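Local coordinates for protein esterase (Pelagibacterium halotolerans, PDB 5DWD) that probably hydrolyses carboxylic esters, as a carboxylesterase of the alpha/beta-hydrolase superfamily, at residues K41-L46 with A131-V136; P76-V81 with Y89-L94; T148-P153 with E170-E175; L183-D188 with L229-A234. All blocks are in the same frame, centred on the assembly; numbering follows the deposited sequence.

Interaction 1 (K41-L46 with A131-V136); sequences KSLVVL and ADTILV
Leu-43, Val-44, Val-45 and Leu-46 pair in turn with Thr-133, Ile-134, Leu-135 and Val-136 as two parallel strands, whose segment axes differ by 15° in direction. Four backbone hydrogen bonds tie them: Leu-43 N to Asp-132 O, Ile-134 N to Leu-43 O, Val-45 N to Ile-134 O, and Val-136 N to Val-45 O (2.8 Å). On one face the side chains of Leu-43 and Thr-133 run side by side, with Leu-43 CD2 3.6 Å from Thr-133 OG1. With CG2 anti to its own backbone N, Thr-133 sends this methyl to Val-45 CG2 (4.1 Å), while Val-45 CG1 lies 3.8 Å from Leu-135 CD2. On the other face Val-136 CG2 meets Val-44 CG1, and Leu-46 CD2 reaches alongside to Val-136 CB (3.9 Å). Near the start of the pair a water donates to both Lys-41 O and Asp-132 OD1 (2.8 Å to the latter), and OD2 of the same carboxylate is hydrogen-bonded to Gly-129 N. Further out, Thr-133 OG1 is hydrogen-bonded to Gly-129 O and Trp-123 NE1, and Leu-43 and Val-45 pack on helix 101-126. A valine in place of Thr-133 would probably leave the Trp-123 indole N-H and Gly-129 O without this hydroxyl partner. Strand 71-74 bonds the other edge of 42-46, placing the pair inside the parallel core of the alpha/beta-hydrolase sheet. Buried backbone polar groups are thus answered partly across the pair and partly by strand 71-74, leaving mainly hydrocarbon on the face turned to helix 101-126, with the Thr-133 hydroxyl as a satisfied exception.

Interaction 2 (P76-V81 with Y89-L94); sequences PNAPHV and YEWFPL
Ala-78 sets its methyl over the centre of the Trp-91 indole: CB lies 3.6 Å from the centroid of the five-membered ring, 17° off the normal, a CH-pi contact. The same CB is 3.9 Å from Tyr-89 CB, and Pro-79 crosses the indole at about a right angle, its CD 3.7 Å from Trp-91 CE3. Asn-77 takes a face of the Tyr-89 ring, which is laid beside it by a CG anti to the carbonyl carbon (chi1 -61°). Its amide is stacked with the phenol, the planes 20° apart, and CB stands 3.9 Å from the ring centroid while CG closes to 3.6 Å from Tyr-89 CE2. The amide is fixed from outside, OD1 by Gly-54 N and ND2 by Ser-29 OG. These contacts stand at the base of a small beta hairpin, strands 80-82 and 89-90, separate from the main sheet. Its antiparallel hydrogen-bonded pair is His-80 with Glu-90: Glu-90 N donates to His-80 O at 2.8 Å, and the return bond from His-80 N to Glu-90 O is weak. The His-80 ring turns its edge to Trp-91 O, which lies in the ring plane, and a water links NE2 to that carbonyl, donating to Trp-91 O at 2.7 Å. Trp-91 NE1 donates to His-48 O and its backbone N to OE1 of Gln-140, a residue of the probable nucleophile elbow. Farther along, Leu-94 lines the pocket that holds a methyl-capped polyethylene glycol.

Interaction 3 (T148-P153 with E170-E175); sequences TGLRLP and EKLEAE
Leu-150 and Arg-151 occupy the middle of a type I beta turn from Gly-149 to Leu-152 and face the last residues of helix 169-175, with the CA atoms of Arg-151 and Glu-175 6.4 Å apart. Extended from CG to NE, the arginine grips its partner side-on by two nitrogens on one oxygen: NE donates to Glu-175 OE1 at 2.8 Å and NH2 to the same OE1 at 2.9 Å. The oxygen sits in the guanidinium plane, whereas the carboxylate is turned 88° to it; NE uses the anti lone pair of OE1 and NH2 comes from above the carboxylate plane. The turn lies at the C-terminal end of helix 140-149 and the salt bridge joins it to helix 169-175, the helices before and after strand 158-162 of the alpha/beta fold. NH1 is bonded to Tyr-147 O, and the arginine makes a cation-pi contact with Tyr-147. Replacing Arg-151 by a leucine would probably leave the Glu-175 carboxylate without its cationic mate. Beside the ion pair, Leu-172 CD1 packs against Leu-150 CB (4.0 Å) and Arg-151 NH1. The side chain of Lys-171 crosses that of Arg-151 at about a right angle, CB at the guanidinium edge and NZ salt-bridged to Glu-109.

Interaction 4 (L183-D188 with L229-A234); sequences LLIHGD and LDTATA
Ile-185 reaches from strand 183-187 to helix 229-234, and its longer branch makes its whole share of the contact. CB points toward the helix. From it CG1 departs anti to the carbonyl carbon (chi1 -66°), coming no nearer the helix than 4.7 Å, to Thr-231 CG2, while CG2 takes the other direction and meets none of its atoms. The extended chain then delivers CD1, the tip, to Ala-232: 3.9 Å from CB and 4.1 Å from the backbone N, with Thr-231 CG2 a little farther off. Two residues back on the same face of the strand, Leu-183 follows suit with one methyl, CD2, which lies 4.0 Å from Ala-232 CA and 4.2 Å from Thr-231 CG2. The segments run nearly antiparallel, at 172°, with axes 9.5 Å apart, the layering of a helix on the sheet of an alpha/beta hydrolase; this is the C-terminal helix 226-239. Thr-231 turns its methyl to the strand, its hydroxyl being hydrogen-bonded to Asp-227 O. Ala-232 also touches Trp-64 of helix 54-65 and Phe-162 of the neighbouring strand. No hydrogen bond crosses the contact, so strand and helix meet by methyl packing alone, with the small alanine letting the isoleucine tip come up to the helix backbone.

In the fold
All four interactions belong to one alpha/beta-hydrolase fold. Interaction 1 lies in the middle of the mixed sheet, about 10 Å from the chain's centre, and interaction 4 reaches the same sheet through strand 182-187, with centres about 17 Å apart. Interaction 2 is nested along the chain inside the loop closed by interaction 1 and touches it where Pro-76 packs by Val-45 and Leu-46. Interactions 3 and 4 follow in series. Interaction 3 touches interaction 1 through Leu-135 and Gly-149, since helix 140-149 succeeds strand 133-138. Interactions 2 and 4 stand on opposite sides of the centre, about 24 Å apart, so the contacts span sheet, flanking helices and, through Leu-94, the ligand pocket.

Interaction 1 (K41-L46 with A131-V136)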
loop_
_atom_site.group_PDB
_atom_site.type_symbol
_atom_site.label_atom_id
_atom_site.label_comp_id
_atom_site.label_asym_id
_atom_site.label_seq_id
_atom_site.Cartn_x
_atom_site.Cartn_y
_atom_site.Cartn_z
ATOM N N LYS B 41 -6.135 16.571 -11.214
ATOM C CA LYS B 41 -6.181 16.024 -9.863
ATOM C C LYS B 41 -5.367 14.736 -9.804
ATOM O O LYS B 41 -4.964 14.284 -8.711
ATOM C CB LYS B 41 -7.638 15.700 -9.472
ATOM C CG LYS B 41 -8.569 16.915 -9.234
ATOM C CD LYS B 41 -10.009 16.402 -9.098
ATOM C CE LYS B 41 -10.869 17.153 -8.095
ATOM N NZ LYS B 41 -11.578 18.274 -8.762
ATOM N N SER B 42 -5.165 14.127 -10.983
ATOM C CA SER B 42 -4.366 12.891 -11.044
ATOM C C SER B 42 -3.510 12.887 -12.338
ATOM O O SER B 42 -3.738 13.674 -13.292
ATOM C CB SER B 42 -5.295 11.690 -11.011
ATOM O OG SER B 42 -6.383 11.867 -11.931
ATOM N N LEU B 43 -2.615 11.890 -12.416
ATOM C CA LEU B 43 -1.609 11.819 -13.449
ATOM C C LEU B 43 -1.419 10.323 -13.797
ATOM O O LEU B 43 -1.250 9.497 -12.886
ATOM C CB LEU B 43 -0.259 12.319 -12.918
ATOM C CG LEU B 43 0.971 12.155 -13.792
ATOM C CD1 LEU B 43 0.846 12.922 -15.134
ATOM C CD2 LEU B 43 2.176 12.679 -13.037
ATOM N N VAL B 44 -1.529 10.045 -15.096
ATOM C CA VAL B 44 -1.215 8.751 -15.626
ATOM C C VAL B 44 0.028 8.899 -16.511
ATOM O O VAL B 44 -0.013 9.613 -17.520
ATOM C CB VAL B 44 -2.429 8.169 -16.353
ATOM C CG1 VAL B 44 -2.009 6.933 -17.128
ATOM C CG2 VAL B 44 -3.532 7.782 -15.357
ATOM N N VAL B 45 1.111 8.144 -16.144
ATOM C CA VAL B 45 2.325 8.112 -16.940
ATOM C C VAL B 45 2.289 6.785 -17.708
ATOM O O VAL B 45 2.161 5.715 -17.096
ATOM C CB VAL B 45 3.561 8.165 -16.043
ATOM C CG1 VAL B 45 4.814 8.046 -16.809
ATOM C CG2 VAL B 45 3.554 9.499 -15.256
ATOM N N LEU B 46 2.471 6.888 -19.005
ATOM C CA LEU B 46 2.389 5.728 -19.893
ATOM C C LEU B 46 3.736 5.421 -20.467
ATOM O O LEU B 46 4.322 6.255 -21.081
ATOM C CB LEU B 46 1.448 6.062 -21.084
ATOM C CG LEU B 46 0.046 6.478 -20.704
ATOM C CD1 LEU B 46 -0.599 7.370 -21.744
ATOM C CD2 LEU B 46 -0.828 5.243 -20.485
ATOM N N ALA B 131 1.355 9.915 -4.870
ATOM C CA ALA B 131 0.024 9.488 -4.518
ATOM C C ALA B 131 -1.074 9.876 -5.468
ATOM O O ALA B 131 -2.167 9.327 -5.359
ATOM C CB ALA B 131 -0.369 9.976 -3.102
ATOM N N ASP B 132 -0.784 10.824 -6.379
ATOM C CA ASP B 132 -1.697 11.175 -7.416
ATOM C C ASP B 132 -1.427 10.460 -8.747
ATOM O O ASP B 132 -2.079 10.813 -9.736
ATOM C CB ASP B 132 -1.575 12.670 -7.683
ATOM C CG ASP B 132 -1.644 13.504 -6.401
ATOM O OD1 ASP B 132 -2.613 13.301 -5.671
ATOM O OD2 ASP B 132 -0.715 14.291 -6.145
ATOM N N THR B 133 -0.499 9.489 -8.774
ATOM C CA THR B 133 0.044 9.071 -10.050
ATOM C C THR B 133 -0.127 7.565 -10.207
ATOM O O THR B 133 0.084 6.819 -9.269
ATOM C CB THR B 133 1.537 9.371 -10.094
ATOM O OG1 THR B 133 1.768 10.795 -9.957
ATOM C CG2 THR B 133 2.214 8.899 -11.403
ATOM N N ILE B 134 -0.532 7.175 -11.415
ATOM C CA ILE B 134 -0.574 5.754 -11.808
ATOM C C ILE B 134 0.468 5.575 -12.886
ATOM O O ILE B 134 0.505 6.299 -13.889
ATOM C CB ILE B 134 -1.955 5.372 -12.278
ATOM C CG1 ILE B 134 -2.978 5.650 -11.152
ATOM C CG2 ILE B 134 -1.984 3.953 -12.761
ATOM C CD1 ILE B 134 -4.388 5.507 -11.569
ATOM N N LEU B 135 1.373 4.613 -12.678
ATOM C CA LEU B 135 2.320 4.281 -13.719
ATOM C C LEU B 135 1.794 3.075 -14.514
ATOM O O LEU B 135 1.545 2.047 -13.903
ATOM C CB LEU B 135 3.626 3.823 -13.038
ATOM C CG LEU B 135 4.916 4.502 -13.166
ATOM C CD1 LEU B 135 6.079 3.721 -12.613
ATOM C CD2 LEU B 135 5.245 5.029 -14.562
ATOM N N VAL B 136 1.693 3.245 -15.819
ATOM C CA VAL B 136 1.134 2.275 -16.756
ATOM C C VAL B 136 2.204 1.917 -17.792
ATOM O O VAL B 136 2.781 2.814 -18.412
ATOM C CB VAL B 136 -0.121 2.857 -17.439
ATOM C CG1 VAL B 136 -0.720 1.879 -18.445
ATOM C CG2 VAL B 136 -1.129 3.177 -16.335
HETATM O O HOH W 1 -4.873 12.113 -6.798
#

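Interaction 2 (P76-V81 with Y89-L94)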
loop_
_atom_site.group_PDB
_atom_site.type_symbol
_atom_site.label_atom_id
_atom_site.label_comp_id
_atom_site.label_asym_id
_atom_site.label_seq_id
_atom_site.Cartn_x
_atom_site.Cartn_y
_atom_site.Cartn_z
ATOM N N PRO B 76 6.352 9.515 -22.015
ATOM C CA PRO B 76 7.722 9.861 -22.412
ATOM C C PRO B 76 8.315 8.919 -23.392
ATOM O O PRO B 76 8.038 7.696 -23.356
ATOM C CB PRO B 76 8.490 9.810 -21.124
ATOM C CG PRO B 76 7.666 8.926 -20.240
ATOM C CD PRO B 76 6.260 9.116 -20.621
ATOM N N ASN B 77 9.098 9.487 -24.297
ATOM C CA ASN B 77 9.966 8.630 -25.100
ATOM C C ASN B 77 11.085 8.082 -24.203
ATOM O O ASN B 77 11.667 8.827 -23.423
ATOM C CB ASN B 77 10.566 9.376 -26.261
ATOM C CG ASN B 77 9.549 9.885 -27.216
ATOM O OD1 ASN B 77 8.592 9.163 -27.623
ATOM N ND2 ASN B 77 9.768 11.127 -27.692
ATOM N N ALA B 78 11.425 6.786 -24.337
ATOM C CA ALA B 78 12.515 6.209 -23.627
ATOM C C ALA B 78 13.825 6.900 -24.083
ATOM O O ALA B 78 13.866 7.497 -25.149
ATOM C CB ALA B 78 12.544 4.714 -23.902
ATOM N N PRO B 79 14.871 6.765 -23.264
ATOM C CA PRO B 79 15.993 7.608 -23.420
ATOM C C PRO B 79 16.963 7.277 -24.554
ATOM O O PRO B 79 17.853 8.051 -24.842
ATOM C CB PRO B 79 16.697 7.474 -22.060
ATOM C CG PRO B 79 16.224 6.195 -21.472
ATOM C CD PRO B 79 14.830 6.108 -21.948
ATOM N N HIS B 80 16.826 6.134 -25.173
ATOM C CA HIS B 80 17.761 5.711 -26.197
ATOM C C HIS B 80 17.029 5.320 -27.463
ATOM O O HIS B 80 15.947 4.712 -27.416
ATOM C CB HIS B 80 18.409 4.452 -25.681
ATOM C CG HIS B 80 18.989 4.572 -24.308
ATOM N ND1 HIS B 80 20.130 5.301 -24.042
ATOM C CD2 HIS B 80 18.582 4.058 -23.118
ATOM C CE1 HIS B 80 20.404 5.235 -22.746
ATOM N NE2 HIS B 80 19.486 4.479 -22.167
ATOM N N VAL B 81 17.633 5.553 -28.622
ATOM C CA VAL B 81 17.114 4.998 -29.867
ATOM C C VAL B 81 17.149 3.489 -29.777
ATOM O O VAL B 81 18.096 2.848 -29.263
ATOM C CB VAL B 81 17.934 5.503 -31.075
ATOM C CG1 VAL B 81 17.556 4.823 -32.371
ATOM C CG2 VAL B 81 17.811 7.025 -31.181
ATOM N N TYR B 89 12.252 3.896 -29.822
ATOM C CA TYR B 89 13.072 4.045 -28.632
ATOM C C TYR B 89 13.125 2.769 -27.796
ATOM O O TYR B 89 12.236 1.880 -27.930
ATOM C CB TYR B 89 12.512 5.195 -27.770
ATOM C CG TYR B 89 12.519 6.526 -28.489
ATOM C CD1 TYR B 89 13.684 7.267 -28.661
ATOM C CD2 TYR B 89 11.352 6.942 -29.143
ATOM C CE1 TYR B 89 13.639 8.486 -29.343
ATOM C CE2 TYR B 89 11.290 8.151 -29.841
ATOM C CZ TYR B 89 12.458 8.895 -29.951
ATOM O OH TYR B 89 12.447 10.046 -30.646
ATOM N N GLU B 90 14.124 2.667 -26.927
ATOM C CA GLU B 90 14.249 1.573 -25.984
ATOM C C GLU B 90 14.575 2.083 -24.611
ATOM O O GLU B 90 15.302 3.116 -24.493
ATOM C CB GLU B 90 15.324 0.533 -26.440
ATOM C CG GLU B 90 16.740 1.149 -26.518
ATOM C CD GLU B 90 17.815 0.267 -27.104
ATOM O OE1 GLU B 90 17.490 -0.559 -27.979
ATOM O OE2 GLU B 90 19.016 0.440 -26.653
ATOM N N TRP B 91 14.030 1.448 -23.568
ATOM C CA TRP B 91 14.418 1.773 -22.216
ATOM C C TRP B 91 15.836 1.244 -21.977
ATOM O O TRP B 91 16.608 1.800 -21.180
ATOM C CB TRP B 91 13.397 1.211 -21.175
ATOM C CG TRP B 91 12.091 1.835 -21.315
ATOM C CD1 TRP B 91 10.990 1.360 -22.034
ATOM C CD2 TRP B 91 11.734 3.137 -20.841
ATOM N NE1 TRP B 91 10.029 2.319 -22.001
ATOM C CE2 TRP B 91 10.439 3.410 -21.308
ATOM C CE3 TRP B 91 12.404 4.107 -20.082
ATOM C CZ2 TRP B 91 9.786 4.610 -21.045
ATOM C CZ3 TRP B 91 11.744 5.315 -19.814
ATOM C CH2 TRP B 91 10.450 5.550 -20.292
ATOM N N PHE B 92 16.136 0.122 -22.608
ATOM C CA PHE B 92 17.436 -0.540 -22.499
ATOM C C PHE B 92 17.588 -1.487 -23.663
ATOM O O PHE B 92 16.580 -1.885 -24.269
ATOM C CB PHE B 92 17.660 -1.248 -21.156
ATOM C CG PHE B 92 16.548 -2.217 -20.759
ATOM C CD1 PHE B 92 16.542 -3.543 -21.215
ATOM C CD2 PHE B 92 15.533 -1.842 -19.878
ATOM C CE1 PHE B 92 15.558 -4.442 -20.838
ATOM C CE2 PHE B 92 14.557 -2.736 -19.495
ATOM C CZ PHE B 92 14.612 -4.047 -19.958
ATOM N N PRO B 93 18.857 -1.828 -24.019
ATOM C CA PRO B 93 19.085 -2.651 -25.215
ATOM C C PRO B 93 18.803 -4.104 -24.962
ATOM O O PRO B 93 18.796 -4.593 -23.803
ATOM C CB PRO B 93 20.592 -2.428 -25.531
ATOM C CG PRO B 93 21.154 -1.930 -24.285
ATOM C CD PRO B 93 20.111 -1.218 -23.502
ATOM N N LEU B 94 18.439 -4.766 -26.074
ATOM C CA LEU B 94 18.178 -6.169 -26.080
ATOM C C LEU B 94 18.977 -6.835 -27.185
ATOM O O LEU B 94 19.182 -6.242 -28.257
ATOM C CB LEU B 94 16.718 -6.457 -26.345
ATOM C CG LEU B 94 15.731 -6.067 -25.208
ATOM C CD1 LEU B 94 14.288 -6.300 -25.703
ATOM C CD2 LEU B 94 16.032 -6.760 -23.908
HETATM O O HOH W 2 19.114 1.955 -20.148
#

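Interaction 3 (T148-P153 with E170-E175)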
loop_
_atom_site.group_PDB
_atom_site.type_symbol
_atom_site.label_atom_id
_atom_site.label_comp_id
_atom_site.label_asym_id
_atom_site.label_seq_id
_atom_site.Cartn_x
_atom_site.Cartn_y
_atom_site.Cartn_z
ATOM N N THR B 148 10.908 0.337 -11.403
ATOM C CA THR B 148 11.003 1.694 -10.812
ATOM C C THR B 148 9.884 1.944 -9.831
ATOM O O THR B 148 10.105 2.482 -8.759
ATOM C CB THR B 148 11.092 2.752 -11.880
ATOM O OG1 THR B 148 12.304 2.485 -12.617
ATOM C CG2 THR B 148 11.093 4.169 -11.297
ATOM N N GLY B 149 8.628 1.562 -10.187
ATOM C CA GLY B 149 7.483 1.905 -9.365
ATOM C C GLY B 149 7.591 1.371 -7.945
ATOM O O GLY B 149 7.235 2.031 -7.016
ATOM N N LEU B 150 8.063 0.151 -7.823
ATOM C CA LEU B 150 8.122 -0.556 -6.528
ATOM C C LEU B 150 9.327 -0.120 -5.734
ATOM O O LEU B 150 9.368 -0.416 -4.552
ATOM C CB LEU B 150 8.078 -2.093 -6.688
ATOM C CG LEU B 150 6.758 -2.552 -7.289
ATOM C CD1 LEU B 150 6.812 -4.064 -7.501
ATOM C CD2 LEU B 150 5.522 -2.180 -6.447
ATOM N N ARG B 151 10.206 0.626 -6.354
ATOM C CA ARG B 151 11.417 1.169 -5.629
ATOM C C ARG B 151 11.215 2.631 -5.197
ATOM O O ARG B 151 12.131 3.207 -4.581
ATOM C CB ARG B 151 12.629 0.995 -6.492
ATOM C CG ARG B 151 13.140 -0.437 -6.570
ATOM C CD ARG B 151 14.324 -0.595 -7.570
ATOM N NE ARG B 151 14.873 -1.933 -7.506
ATOM C CZ ARG B 151 14.323 -3.037 -7.993
ATOM N NH1 ARG B 151 13.127 -3.008 -8.644
ATOM N NH2 ARG B 151 14.956 -4.209 -7.843
ATOM N N LEU B 152 10.093 3.250 -5.516
ATOM C CA LEU B 152 9.803 4.604 -5.056
ATOM C C LEU B 152 9.555 4.623 -3.548
ATOM O O LEU B 152 8.853 3.812 -3.023
ATOM C CB LEU B 152 8.544 5.143 -5.739
ATOM C CG LEU B 152 8.716 5.428 -7.211
ATOM C CD1 LEU B 152 7.369 5.676 -7.842
ATOM C CD2 LEU B 152 9.604 6.644 -7.391
ATOM N N PRO B 153 10.147 5.619 -2.836
ATOM C CA PRO B 153 10.018 5.662 -1.386
ATOM C C PRO B 153 8.609 6.059 -0.922
ATOM O O PRO B 153 8.192 5.705 0.177
ATOM C CB PRO B 153 11.085 6.736 -1.005
ATOM C CG PRO B 153 11.130 7.655 -2.188
ATOM C CD PRO B 153 10.988 6.710 -3.380
ATOM N N GLU B 170 14.622 -11.639 -7.058
ATOM C CA GLU B 170 15.465 -11.630 -5.808
ATOM C C GLU B 170 15.967 -10.220 -5.370
ATOM O O GLU B 170 15.919 -9.865 -4.180
ATOM C CB GLU B 170 16.638 -12.655 -5.927
ATOM N N LYS B 171 16.370 -9.380 -6.291
ATOM C CA LYS B 171 16.719 -8.015 -5.960
ATOM C C LYS B 171 15.504 -7.261 -5.394
ATOM O O LYS B 171 15.646 -6.441 -4.471
ATOM C CB LYS B 171 17.295 -7.317 -7.203
ATOM C CG LYS B 171 18.335 -6.283 -6.892
ATOM C CD LYS B 171 18.625 -5.335 -8.050
ATOM C CE LYS B 171 19.536 -5.997 -9.051
ATOM N NZ LYS B 171 20.983 -5.859 -8.707
ATOM N N LEU B 172 14.306 -7.565 -5.928
ATOM C CA LEU B 172 13.089 -6.806 -5.536
ATOM C C LEU B 172 12.746 -7.044 -4.065
ATOM O O LEU B 172 12.375 -6.145 -3.303
ATOM C CB LEU B 172 11.884 -7.256 -6.386
ATOM C CG LEU B 172 10.595 -6.507 -6.107
ATOM C CD1 LEU B 172 10.723 -5.010 -6.368
ATOM C CD2 LEU B 172 9.474 -7.142 -6.960
ATOM N N GLU B 173 12.840 -8.281 -3.662
ATOM C CA GLU B 173 12.721 -8.631 -2.235
ATOM C C GLU B 173 13.500 -7.700 -1.265
ATOM O O GLU B 173 12.955 -7.238 -0.279
ATOM C CB GLU B 173 13.156 -10.102 -2.057
ATOM C CG GLU B 173 12.324 -10.841 -1.005
ATOM C CD GLU B 173 12.688 -12.314 -0.874
ATOM O OE1 GLU B 173 13.448 -12.826 -1.728
ATOM O OE2 GLU B 173 12.210 -12.954 0.093
ATOM N N ALA B 174 14.734 -7.362 -1.623
ATOM C CA ALA B 174 15.612 -6.549 -0.821
ATOM C C ALA B 174 15.427 -5.077 -1.066
ATOM O O ALA B 174 15.782 -4.277 -0.230
ATOM C CB ALA B 174 17.066 -6.925 -1.100
ATOM N N GLU B 175 14.870 -4.696 -2.216
ATOM C CA GLU B 175 14.862 -3.299 -2.616
ATOM C C GLU B 175 13.493 -2.650 -2.645
ATOM O O GLU B 175 13.415 -1.442 -2.806
ATOM C CB GLU B 175 15.507 -3.151 -3.984
ATOM C CG GLU B 175 16.987 -3.551 -3.966
ATOM C CD GLU B 175 17.757 -3.370 -5.259
ATOM O OE1 GLU B 175 17.198 -3.036 -6.327
ATOM O OE2 GLU B 175 18.979 -3.638 -5.214
#

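Interaction 4 (L183-D188 with L229-A234)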
loop_
_atom_site.group_PDB
_atom_site.type_symbol
_atom_site.label_atom_id
_atom_site.label_comp_id
_atom_site.label_asym_id
_atom_site.label_seq_id
_atom_site.Cartn_x
_atom_site.Cartn_y
_atom_site.Cartn_z
ATOM N N LEU B 183 -2.012 -4.016 -10.918
ATOM C CA LEU B 183 -2.799 -4.838 -11.817
ATOM C C LEU B 183 -1.931 -5.326 -12.971
ATOM O O LEU B 183 -1.326 -4.510 -13.718
ATOM C CB LEU B 183 -3.918 -4.009 -12.410
ATOM C CG LEU B 183 -4.819 -4.561 -13.506
ATOM C CD1 LEU B 183 -5.389 -5.899 -13.102
ATOM C CD2 LEU B 183 -5.863 -3.587 -13.975
ATOM N N LEU B 184 -1.835 -6.647 -13.136
ATOM C CA LEU B 184 -1.140 -7.273 -14.244
ATOM C C LEU B 184 -2.143 -7.745 -15.259
ATOM O O LEU B 184 -3.156 -8.342 -14.856
ATOM C CB LEU B 184 -0.368 -8.501 -13.753
ATOM C CG LEU B 184 0.576 -8.270 -12.547
ATOM C CD1 LEU B 184 1.021 -9.616 -11.951
ATOM C CD2 LEU B 184 1.781 -7.412 -12.879
ATOM N N ILE B 185 -1.859 -7.480 -16.541
ATOM C CA ILE B 185 -2.737 -7.870 -17.620
ATOM C C ILE B 185 -1.885 -8.472 -18.677
ATOM O O ILE B 185 -0.890 -7.851 -19.097
ATOM C CB ILE B 185 -3.442 -6.623 -18.203
ATOM C CG1 ILE B 185 -4.375 -6.054 -17.118
ATOM C CG2 ILE B 185 -4.219 -6.996 -19.478
ATOM C CD1 ILE B 185 -5.023 -4.813 -17.483
ATOM N N HIS B 186 -2.257 -9.678 -19.189
ATOM C CA HIS B 186 -1.349 -10.369 -20.088
ATOM C C HIS B 186 -2.143 -11.302 -21.004
ATOM O O HIS B 186 -3.018 -11.937 -20.515
ATOM C CB HIS B 186 -0.306 -11.150 -19.223
ATOM C CG HIS B 186 1.021 -11.372 -19.872
ATOM N ND1 HIS B 186 2.184 -11.067 -19.222
ATOM C CD2 HIS B 186 1.401 -11.755 -21.126
ATOM C CE1 HIS B 186 3.217 -11.331 -19.983
ATOM N NE2 HIS B 186 2.784 -11.717 -21.161
ATOM N N GLY B 187 -1.776 -11.374 -22.267
ATOM C CA GLY B 187 -2.406 -12.313 -23.238
ATOM C C GLY B 187 -1.842 -13.693 -23.185
ATOM O O GLY B 187 -0.647 -13.896 -23.070
ATOM N N ASP B 188 -2.728 -14.699 -23.209
ATOM C CA ASP B 188 -2.168 -16.052 -23.090
ATOM C C ASP B 188 -1.553 -16.645 -24.297
ATOM O O ASP B 188 -0.831 -17.598 -24.125
ATOM C CB ASP B 188 -3.141 -17.066 -22.529
ATOM C CG ASP B 188 -4.363 -17.159 -23.271
ATOM O OD1 ASP B 188 -4.487 -16.643 -24.382
ATOM O OD2 ASP B 188 -5.252 -17.861 -22.702
ATOM N N LEU B 229 -8.042 -3.892 -21.884
ATOM C CA LEU B 229 -8.351 -2.472 -21.823
ATOM C C LEU B 229 -9.559 -2.173 -20.917
ATOM O O LEU B 229 -9.481 -1.368 -20.005
ATOM C CB LEU B 229 -8.625 -1.985 -23.223
ATOM C CG LEU B 229 -8.859 -0.488 -23.384
ATOM C CD1 LEU B 229 -7.684 0.251 -22.753
ATOM C CD2 LEU B 229 -9.062 -0.040 -24.838
ATOM N N ASP B 230 -10.641 -2.928 -21.106
ATOM C CA ASP B 230 -11.764 -2.831 -20.178
ATOM C C ASP B 230 -11.459 -3.143 -18.710
ATOM O O ASP B 230 -11.911 -2.377 -17.812
ATOM C CB ASP B 230 -12.901 -3.718 -20.689
ATOM C CG ASP B 230 -13.445 -3.248 -22.106
ATOM O OD1 ASP B 230 -13.155 -2.098 -22.553
ATOM O OD2 ASP B 230 -14.164 -4.031 -22.717
ATOM N N THR B 231 -10.671 -4.182 -18.446
ATOM C CA THR B 231 -10.218 -4.526 -17.081
ATOM C C THR B 231 -9.450 -3.300 -16.477
ATOM O O THR B 231 -9.704 -2.924 -15.332
ATOM C CB THR B 231 -9.398 -5.799 -17.059
ATOM O OG1 THR B 231 -10.238 -6.907 -17.507
ATOM C CG2 THR B 231 -8.828 -6.058 -15.713
ATOM N N ALA B 232 -8.521 -2.741 -17.246
ATOM C CA ALA B 232 -7.747 -1.573 -16.819
ATOM C C ALA B 232 -8.603 -0.341 -16.547
ATOM O O ALA B 232 -8.425 0.327 -15.566
ATOM C CB ALA B 232 -6.606 -1.219 -17.793
ATOM N N THR B 233 -9.574 -0.107 -17.393
ATOM C CA THR B 233 -10.474 1.048 -17.255
ATOM C C THR B 233 -11.301 0.916 -15.980
ATOM O O THR B 233 -11.417 1.836 -15.189
ATOM C CB THR B 233 -11.408 1.216 -18.489
ATOM O OG1 THR B 233 -10.644 1.323 -19.683
ATOM C CG2 THR B 233 -12.264 2.472 -18.348
ATOM N N ALA B 234 -11.823 -0.265 -15.730
ATOM C CA ALA B 234 -12.532 -0.497 -14.496
ATOM C C ALA B 234 -11.684 -0.339 -13.263
ATOM O O ALA B 234 -12.167 0.136 -12.248
ATOM C CB ALA B 234 -13.242 -1.819 -14.548
#